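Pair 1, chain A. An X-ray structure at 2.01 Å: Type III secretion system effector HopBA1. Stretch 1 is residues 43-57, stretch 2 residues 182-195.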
# COMPACT_ATOMS: atom_id res chain seq x y z
N ALA A 43 0.24 -13.03 -5.55
CA ALA A 43 -0.96 -12.55 -4.86
C ALA A 43 -1.77 -11.62 -5.75
O ALA A 43 -3.00 -11.69 -5.76
CB ALA A 43 -0.56 -11.85 -3.56
N ALA A 44 -1.09 -10.75 -6.51
CA ALA A 44 -1.80 -9.90 -7.46
C ALA A 44 -2.37 -10.72 -8.61
O ALA A 44 -3.44 -10.39 -9.13
CB ALA A 44 -0.88 -8.80 -7.98
N SER A 45 -1.66 -11.77 -9.03
CA SER A 45 -2.16 -12.61 -10.11
C SER A 45 -3.44 -13.33 -9.72
O SER A 45 -4.27 -13.62 -10.59
CB SER A 45 -1.09 -13.62 -10.53
OG SER A 45 -1.56 -14.44 -11.58
N ASP A 46 -3.63 -13.61 -8.44
CA ASP A 46 -4.78 -14.38 -7.98
C ASP A 46 -5.95 -13.51 -7.51
O ASP A 46 -7.02 -14.06 -7.23
CB ASP A 46 -4.36 -15.31 -6.83
CG ASP A 46 -3.30 -16.32 -7.25
OD1 ASP A 46 -3.21 -16.62 -8.46
OD2 ASP A 46 -2.56 -16.81 -6.38
N ASN A 47 -5.77 -12.19 -7.42
CA ASN A 47 -6.81 -11.32 -6.89
C ASN A 47 -6.93 -10.07 -7.75
O ASN A 47 -5.94 -9.57 -8.30
CB ASN A 47 -6.52 -10.90 -5.45
CG ASN A 47 -6.68 -12.04 -4.47
OD1 ASN A 47 -7.78 -12.31 -3.99
ND2 ASN A 47 -5.58 -12.72 -4.16
N ASN A 48 -8.16 -9.55 -7.84
CA ASN A 48 -8.39 -8.27 -8.49
C ASN A 48 -7.98 -7.09 -7.62
O ASN A 48 -7.77 -5.99 -8.15
CB ASN A 48 -9.87 -8.12 -8.87
CG ASN A 48 -10.26 -8.99 -10.04
OD1 ASN A 48 -9.43 -9.31 -10.90
ND2 ASN A 48 -11.53 -9.39 -10.09
N LEU A 49 -7.85 -7.29 -6.31
CA LEU A 49 -7.50 -6.21 -5.40
C LEU A 49 -6.59 -6.75 -4.31
O LEU A 49 -6.93 -7.74 -3.64
CB LEU A 49 -8.75 -5.58 -4.78
CG LEU A 49 -8.52 -4.43 -3.80
CD1 LEU A 49 -7.81 -3.27 -4.48
CD2 LEU A 49 -9.84 -3.96 -3.21
N VAL A 50 -5.44 -6.11 -4.14
CA VAL A 50 -4.47 -6.45 -3.11
C VAL A 50 -4.17 -5.21 -2.30
O VAL A 50 -4.00 -4.12 -2.85
CB VAL A 50 -3.17 -7.02 -3.73
CG1 VAL A 50 -2.09 -7.20 -2.66
CG2 VAL A 50 -3.44 -8.34 -4.43
N TYR A 51 -4.11 -5.37 -0.98
CA TYR A 51 -3.70 -4.30 -0.07
C TYR A 51 -2.30 -4.60 0.44
O TYR A 51 -2.04 -5.70 0.93
CB TYR A 51 -4.67 -4.18 1.10
CG TYR A 51 -6.06 -3.71 0.74
CD1 TYR A 51 -6.37 -2.36 0.68
CD2 TYR A 51 -7.06 -4.63 0.45
CE1 TYR A 51 -7.64 -1.94 0.35
CE2 TYR A 51 -8.33 -4.21 0.11
CZ TYR A 51 -8.62 -2.86 0.06
OH TYR A 51 -9.88 -2.45 -0.27
N ILE A 52 -1.41 -3.62 0.32
CA ILE A 52 -0.06 -3.71 0.87
C ILE A 52 -0.03 -2.87 2.14
O ILE A 52 -0.09 -1.63 2.07
CB ILE A 52 1.00 -3.24 -0.13
CG1 ILE A 52 1.01 -4.15 -1.37
CG2 ILE A 52 2.39 -3.23 0.52
CD1 ILE A 52 1.94 -3.68 -2.47
N GLY A 53 0.06 -3.53 3.29
CA GLY A 53 0.09 -2.82 4.55
C GLY A 53 1.45 -2.22 4.81
O GLY A 53 2.41 -2.94 5.11
N ASP A 54 1.56 -0.90 4.70
CA ASP A 54 2.85 -0.24 4.83
C ASP A 54 3.25 -0.15 6.30
O ASP A 54 2.41 0.03 7.18
CB ASP A 54 2.81 1.16 4.24
CG ASP A 54 4.19 1.72 3.99
OD1 ASP A 54 5.01 1.00 3.36
OD2 ASP A 54 4.47 2.85 4.42
N GLU A 55 4.55 -0.30 6.54
CA GLU A 55 5.18 0.09 7.80
C GLU A 55 6.05 1.29 7.46
O GLU A 55 7.11 1.14 6.85
CB GLU A 55 5.99 -1.06 8.40
CG GLU A 55 5.19 -2.33 8.62
CD GLU A 55 5.99 -3.39 9.36
OE1 GLU A 55 6.85 -3.01 10.19
OE2 GLU A 55 5.76 -4.59 9.10
N HIS A 56 5.59 2.48 7.83
CA HIS A 56 6.26 3.70 7.41
C HIS A 56 7.70 3.69 7.90
O HIS A 56 7.97 3.44 9.08
CB HIS A 56 5.52 4.93 7.94
CG HIS A 56 4.07 4.98 7.58
ND1 HIS A 56 3.58 4.53 6.37
CD2 HIS A 56 3.00 5.42 8.28
CE1 HIS A 56 2.27 4.70 6.34
NE2 HIS A 56 1.89 5.24 7.48
N GLY A 57 8.63 3.96 6.99
CA GLY A 57 10.04 4.05 7.33
C GLY A 57 10.85 2.82 7.00
O GLY A 57 12.08 2.89 7.02
N ALA A 182 -9.05 -0.26 -14.98
CA ALA A 182 -8.01 -1.14 -14.47
C ALA A 182 -8.53 -2.57 -14.35
O ALA A 182 -9.63 -2.81 -13.83
CB ALA A 182 -7.52 -0.65 -13.11
N ASN A 183 -7.74 -3.52 -14.83
CA ASN A 183 -8.02 -4.93 -14.55
C ASN A 183 -7.87 -5.21 -13.06
O ASN A 183 -8.83 -5.55 -12.37
CB ASN A 183 -7.08 -5.82 -15.37
CG ASN A 183 -7.61 -7.23 -15.53
OD1 ASN A 183 -8.79 -7.44 -15.79
ND2 ASN A 183 -6.72 -8.21 -15.36
N LYS A 184 -6.65 -5.04 -12.54
CA LYS A 184 -6.36 -5.25 -11.13
C LYS A 184 -5.72 -4.00 -10.55
O LYS A 184 -5.06 -3.23 -11.26
CB LYS A 184 -5.43 -6.44 -10.94
CG LYS A 184 -5.94 -7.71 -11.59
CD LYS A 184 -4.95 -8.84 -11.43
CE LYS A 184 -5.53 -10.14 -11.94
NZ LYS A 184 -4.55 -11.25 -11.81
N SER A 185 -5.93 -3.79 -9.25
CA SER A 185 -5.40 -2.64 -8.55
C SER A 185 -4.73 -3.08 -7.25
O SER A 185 -5.08 -4.12 -6.68
CB SER A 185 -6.50 -1.62 -8.23
OG SER A 185 -5.96 -0.47 -7.62
N ILE A 186 -3.76 -2.29 -6.81
CA ILE A 186 -3.14 -2.45 -5.50
C ILE A 186 -3.35 -1.16 -4.73
O ILE A 186 -3.16 -0.06 -5.28
CB ILE A 186 -1.63 -2.78 -5.62
CG1 ILE A 186 -1.45 -4.15 -6.25
CG2 ILE A 186 -0.96 -2.72 -4.24
CD1 ILE A 186 -0.02 -4.47 -6.63
N VAL A 187 -3.75 -1.29 -3.47
CA VAL A 187 -3.86 -0.16 -2.55
C VAL A 187 -2.74 -0.29 -1.53
O VAL A 187 -2.62 -1.32 -0.85
CB VAL A 187 -5.24 -0.13 -1.86
CG1 VAL A 187 -5.26 0.86 -0.71
CG2 VAL A 187 -6.31 0.21 -2.88
N TRP A 188 -1.93 0.76 -1.41
CA TRP A 188 -0.74 0.77 -0.58
C TRP A 188 -0.91 1.86 0.47
O TRP A 188 -0.96 3.05 0.13
CB TRP A 188 0.51 1.00 -1.44
CG TRP A 188 1.81 1.03 -0.70
CD1 TRP A 188 2.06 0.60 0.57
CD2 TRP A 188 3.05 1.52 -1.21
NE1 TRP A 188 3.38 0.79 0.88
CE2 TRP A 188 4.01 1.36 -0.20
CE3 TRP A 188 3.44 2.09 -2.43
CZ2 TRP A 188 5.34 1.75 -0.36
CZ3 TRP A 188 4.76 2.47 -2.59
CH2 TRP A 188 5.69 2.30 -1.56
N GLY A 189 -1.01 1.46 1.73
CA GLY A 189 -1.24 2.39 2.81
C GLY A 189 -0.89 1.75 4.13
O GLY A 189 -0.60 0.55 4.22
N GLY A 190 -0.93 2.57 5.18
CA GLY A 190 -0.56 2.13 6.51
C GLY A 190 -1.27 0.87 6.95
O GLY A 190 -2.50 0.79 6.89
N ALA A 191 -0.50 -0.11 7.43
CA ALA A 191 -1.06 -1.42 7.77
C ALA A 191 -2.13 -1.32 8.85
O ALA A 191 -3.04 -2.16 8.90
CB ALA A 191 0.06 -2.36 8.22
N GLY A 192 -2.05 -0.32 9.73
CA GLY A 192 -3.07 -0.15 10.75
C GLY A 192 -4.47 -0.01 10.17
O GLY A 192 -5.45 -0.34 10.83
N HIS A 193 -4.57 0.48 8.94
CA HIS A 193 -5.88 0.65 8.31
C HIS A 193 -6.48 -0.67 7.84
O HIS A 193 -7.68 -0.72 7.56
CB HIS A 193 -5.76 1.61 7.12
CG HIS A 193 -5.45 3.02 7.52
ND1 HIS A 193 -6.37 4.04 7.46
CD2 HIS A 193 -4.31 3.58 8.00
CE1 HIS A 193 -5.82 5.16 7.88
NE2 HIS A 193 -4.57 4.91 8.22
N PHE A 194 -5.68 -1.73 7.77
CA PHE A 194 -6.10 -3.01 7.20
C PHE A 194 -6.25 -4.10 8.26
O PHE A 194 -6.23 -5.29 7.92
CB PHE A 194 -5.12 -3.45 6.12
CG PHE A 194 -4.83 -2.40 5.09
CD1 PHE A 194 -5.78 -1.44 4.76
CD2 PHE A 194 -3.61 -2.37 4.44
CE1 PHE A 194 -5.50 -0.48 3.81
CE2 PHE A 194 -3.33 -1.42 3.48
CZ PHE A 194 -4.28 -0.47 3.17
N SER A 195 -6.38 -3.73 9.53
CA SER A 195 -6.56 -4.73 10.57
C SER A 195 -7.93 -5.39 10.46
O SER A 195 -8.84 -4.88 9.80
CB SER A 195 -6.40 -4.09 11.96
OG SER A 195 -7.40 -3.12 12.19

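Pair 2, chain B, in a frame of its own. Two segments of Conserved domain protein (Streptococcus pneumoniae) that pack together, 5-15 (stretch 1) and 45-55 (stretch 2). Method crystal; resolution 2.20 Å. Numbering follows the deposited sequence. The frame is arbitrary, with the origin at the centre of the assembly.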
# COMPACT_ATOMS: atom_id res chain seq x y z
N ASN B 5 -8.04 -4.25 -9.84
CA ASN B 5 -7.34 -2.96 -9.79
C ASN B 5 -7.09 -2.50 -8.35
O ASN B 5 -8.02 -2.10 -7.64
CB ASN B 5 -8.13 -1.89 -10.59
CG ASN B 5 -7.36 -0.57 -10.76
OD1 ASN B 5 -6.16 -0.56 -11.00
ND2 ASN B 5 -8.08 0.55 -10.66
N LEU B 6 -5.83 -2.62 -7.94
CA LEU B 6 -5.36 -2.12 -6.65
C LEU B 6 -5.38 -0.60 -6.68
O LEU B 6 -4.57 -0.00 -7.35
CB LEU B 6 -3.94 -2.65 -6.33
CG LEU B 6 -3.16 -2.13 -5.12
CD1 LEU B 6 -4.00 -2.15 -3.88
CD2 LEU B 6 -1.92 -2.97 -4.92
N ASN B 7 -6.29 -0.03 -5.90
CA ASN B 7 -6.93 1.29 -6.07
C ASN B 7 -6.71 2.18 -4.86
O ASN B 7 -6.70 3.39 -4.97
CB ASN B 7 -8.48 1.09 -6.12
CG ASN B 7 -9.04 1.44 -7.42
OD1 ASN B 7 -8.33 1.45 -8.41
ND2 ASN B 7 -10.32 1.74 -7.47
N GLN B 8 -6.67 1.54 -3.69
CA GLN B 8 -6.72 2.23 -2.41
C GLN B 8 -5.90 1.46 -1.38
O GLN B 8 -5.95 0.24 -1.30
CB GLN B 8 -8.17 2.35 -1.95
CG GLN B 8 -8.36 3.09 -0.66
CD GLN B 8 -9.84 3.26 -0.26
OE1 GLN B 8 -10.71 3.49 -1.12
NE2 GLN B 8 -10.12 3.16 1.04
N LEU B 9 -5.15 2.20 -0.58
CA LEU B 9 -4.40 1.61 0.49
C LEU B 9 -4.77 2.38 1.74
O LEU B 9 -4.76 3.61 1.75
CB LEU B 9 -2.89 1.73 0.19
CG LEU B 9 -1.91 1.42 1.31
CD1 LEU B 9 -1.91 -0.09 1.68
CD2 LEU B 9 -0.53 1.90 0.92
N ASP B 10 -5.16 1.65 2.79
CA ASP B 10 -5.40 2.31 4.07
C ASP B 10 -4.24 2.03 5.02
O ASP B 10 -3.76 0.92 5.09
CB ASP B 10 -6.66 1.79 4.76
CG ASP B 10 -7.90 1.87 3.91
OD1 ASP B 10 -7.88 2.49 2.83
OD2 ASP B 10 -8.91 1.28 4.35
N ILE B 11 -3.87 3.04 5.78
CA ILE B 11 -2.91 2.91 6.88
C ILE B 11 -3.68 3.20 8.18
O ILE B 11 -4.30 4.27 8.33
CB ILE B 11 -1.72 3.94 6.79
CG1 ILE B 11 -1.14 4.04 5.36
CG2 ILE B 11 -0.65 3.61 7.89
CD1 ILE B 11 -0.70 2.69 4.76
N ILE B 12 -3.62 2.25 9.11
CA ILE B 12 -4.31 2.40 10.39
C ILE B 12 -3.32 3.05 11.39
O ILE B 12 -2.21 2.51 11.63
CB ILE B 12 -4.77 1.05 10.94
CG1 ILE B 12 -5.56 0.25 9.91
CG2 ILE B 12 -5.54 1.21 12.24
CD1 ILE B 12 -6.54 1.09 9.10
N VAL B 13 -3.74 4.19 11.93
CA VAL B 13 -2.91 5.02 12.82
C VAL B 13 -3.78 5.62 13.95
O VAL B 13 -4.98 5.84 13.74
CB VAL B 13 -2.14 6.14 12.04
CG1 VAL B 13 -1.21 5.52 10.97
CG2 VAL B 13 -3.10 7.19 11.41
N SER B 14 -3.21 5.90 15.11
CA SER B 14 -4.00 6.46 16.22
C SER B 14 -4.23 7.97 16.13
O SER B 14 -5.20 8.49 16.69
CB SER B 14 -3.37 6.13 17.57
OG SER B 14 -2.10 6.74 17.64
N ASN B 15 -3.37 8.67 15.41
CA ASN B 15 -3.46 10.13 15.39
C ASN B 15 -3.52 10.66 13.96
O ASN B 15 -2.56 11.24 13.44
CB ASN B 15 -2.31 10.75 16.17
CG ASN B 15 -2.50 12.24 16.40
OD1 ASN B 15 -3.41 12.87 15.83
ND2 ASN B 15 -1.63 12.81 17.21
N SER B 45 -3.49 8.06 -9.76
CA SER B 45 -4.51 7.04 -10.02
C SER B 45 -4.79 6.17 -8.82
O SER B 45 -5.43 5.11 -8.95
CB SER B 45 -3.98 6.10 -11.11
OG SER B 45 -2.83 5.39 -10.60
N HIS B 46 -4.29 6.56 -7.65
CA HIS B 46 -4.36 5.70 -6.45
C HIS B 46 -4.76 6.57 -5.27
O HIS B 46 -4.39 7.73 -5.21
CB HIS B 46 -2.97 5.07 -6.25
CG HIS B 46 -2.94 3.78 -5.48
ND1 HIS B 46 -3.41 3.66 -4.19
CD2 HIS B 46 -2.42 2.57 -5.80
CE1 HIS B 46 -3.21 2.43 -3.76
NE2 HIS B 46 -2.60 1.75 -4.71
N CYS B 47 -5.58 6.04 -4.37
CA CYS B 47 -5.92 6.75 -3.14
C CYS B 47 -5.19 6.16 -1.96
O CYS B 47 -4.94 4.97 -1.92
CB CYS B 47 -7.41 6.68 -2.84
SG CYS B 47 -8.34 7.76 -3.86
N LEU B 48 -4.88 7.00 -0.99
CA LEU B 48 -4.26 6.56 0.24
C LEU B 48 -5.10 7.12 1.39
O LEU B 48 -5.19 8.33 1.54
CB LEU B 48 -2.78 7.05 0.27
CG LEU B 48 -1.86 6.85 1.50
CD1 LEU B 48 -1.48 5.40 1.72
CD2 LEU B 48 -0.58 7.65 1.32
N MSE B 49 -5.71 6.25 2.18
CA MSE B 49 -6.44 6.68 3.37
C MSE B 49 -5.63 6.51 4.68
O MSE B 49 -4.82 5.57 4.83
CB MSE B 49 -7.75 5.89 3.52
CG MSE B 49 -8.91 6.33 2.61
SE MSE B 49 -8.50 6.71 0.75
CE MSE B 49 -10.43 6.62 0.08
N LEU B 50 -5.89 7.39 5.63
CA LEU B 50 -5.47 7.17 7.01
C LEU B 50 -6.74 6.91 7.80
O LEU B 50 -7.74 7.60 7.62
CB LEU B 50 -4.76 8.40 7.57
CG LEU B 50 -3.66 8.99 6.68
CD1 LEU B 50 -3.15 10.26 7.32
CD2 LEU B 50 -2.52 7.96 6.49
N SER B 51 -6.73 5.90 8.64
CA SER B 51 -7.92 5.60 9.41
C SER B 51 -7.57 5.24 10.84
O SER B 51 -6.65 4.48 11.07
CB SER B 51 -8.73 4.49 8.73
OG SER B 51 -9.75 4.03 9.60
N GLN B 52 -8.30 5.79 11.81
CA GLN B 52 -8.12 5.41 13.20
C GLN B 52 -8.94 4.15 13.52
O GLN B 52 -8.52 3.28 14.28
CB GLN B 52 -8.50 6.57 14.12
CG GLN B 52 -8.09 6.37 15.57
CD GLN B 52 -8.85 7.31 16.51
OE1 GLN B 52 -9.07 8.48 16.18
NE2 GLN B 52 -9.26 6.79 17.67
N ASN B 53 -10.10 4.06 12.90
CA ASN B 53 -11.00 2.92 13.11
C ASN B 53 -10.41 1.62 12.56
O ASN B 53 -9.78 1.60 11.50
CB ASN B 53 -12.37 3.19 12.42
CG ASN B 53 -13.33 1.99 12.49
OD1 ASN B 53 -13.76 1.60 13.56
ND2 ASN B 53 -13.66 1.42 11.33
N HIS B 54 -10.66 0.54 13.28
CA HIS B 54 -10.36 -0.79 12.78
C HIS B 54 -11.55 -1.37 12.07
O HIS B 54 -12.54 -1.76 12.69
CB HIS B 54 -9.85 -1.67 13.92
CG HIS B 54 -8.61 -1.12 14.54
ND1 HIS B 54 -7.89 -1.79 15.50
CD2 HIS B 54 -7.97 0.05 14.33
CE1 HIS B 54 -6.86 -1.05 15.87
NE2 HIS B 54 -6.89 0.08 15.18
N LEU B 55 -11.48 -1.36 10.73
CA LEU B 55 -12.56 -1.91 9.92
C LEU B 55 -12.69 -3.40 10.23
O LEU B 55 -13.79 -3.94 10.37
CB LEU B 55 -12.31 -1.65 8.43
CG LEU B 55 -13.49 -1.78 7.47
CD1 LEU B 55 -14.61 -0.74 7.79
CD2 LEU B 55 -12.99 -1.65 6.04

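Both pairs are two neighbouring parallel β-strands, crossing at -23° in pair 1 and -21° in pair 2, and fourteen central residues superpose with an RMSD of 0.6 Å. The hydrogen-bond ladder is the same. In pair 1, A:Ser185 N donates to A:Asn48 O (3.1 Å), A:Val50 N to A:Ser185 O (3.2 Å), A:Val187 N to A:Val50 O (2.9 Å) and A:Ile52 N to A:Val187 O (2.9 Å). At the matching positions of pair 2, B:Cys47 N donates to B:Asn7 O (2.9 Å), B:Leu9 N to B:Cys47 O (3.1 Å), B:Met49 N to B:Leu9 O (2.8 Å) and B:Ile11 N to B:Met49 O (2.9 Å). A bonding residue such as A:Val50 thus bonds to the two residues of the other strand that flank its paired partner, here A:Ser185 and A:Val187 around A:Ile186, the hallmark of parallel pairing, and successive side chains alternate between the sheet's faces.

One face is apolar in both. A:Val50, A:Ile52, A:Ile186 and A:Trp188 match B:Leu9, B:Ile11, B:Leu48 and B:Leu50. Branched aliphatic chains suit such buried places: A:Ile52 CD1 lies 3.5 Å from A:Ile186 CG2, and B:Leu9 CD2 lies 3.7 Å from B:Leu48 CD1. A:Trp188 adds a polar edge, and A:Trp188 NE1 donates to A:Asp54 OD1 (3.0 Å). B:Val13, matching A:Asp54, instead makes a loose apolar contact, its CG2 4.4 Å from B:Leu50 CB.

The other face differs more. A:Tyr51 directs its ring edge toward the face of A:Phe194, with centroids 5.0 Å apart, while its CD1 packs 3.6 Å from A:Val187 CB. The matching B:Asp10 accepts a hydrogen bond from B:Gln8 NE2 at OD1 (2.9 Å), and that same OD1 lies 3.5 Å from CB of B:Met49, a selenomethionine. Here one polar chain bonds to the next on the same face, beside a long, flexible one.

A:Gly53 and B:Ile12 match within 0.3 Å, yet their surroundings differ. A CB on A:Gly53 would lie 2.9 Å from A:Ala191 CB, a clash, so glycine fits beneath the turn that follows A:Gly190. B:Ile12 fills this place with its branches, and CG2 packs tightly, 3.4 Å from B:His54 CD2.

At the start of the second strand, A:Lys184 extends its long chain so that NZ donates to A:Ala44 O (3.0 Å) and A:Ser45 O (2.7 Å), tying the strand to the helix that precedes the first strand. Its match, B:His46, bonds within its own stretch, ND1 to B:Cys47 O (3.0 Å), while the ring packs across the contact with one face against B:Asn7 O.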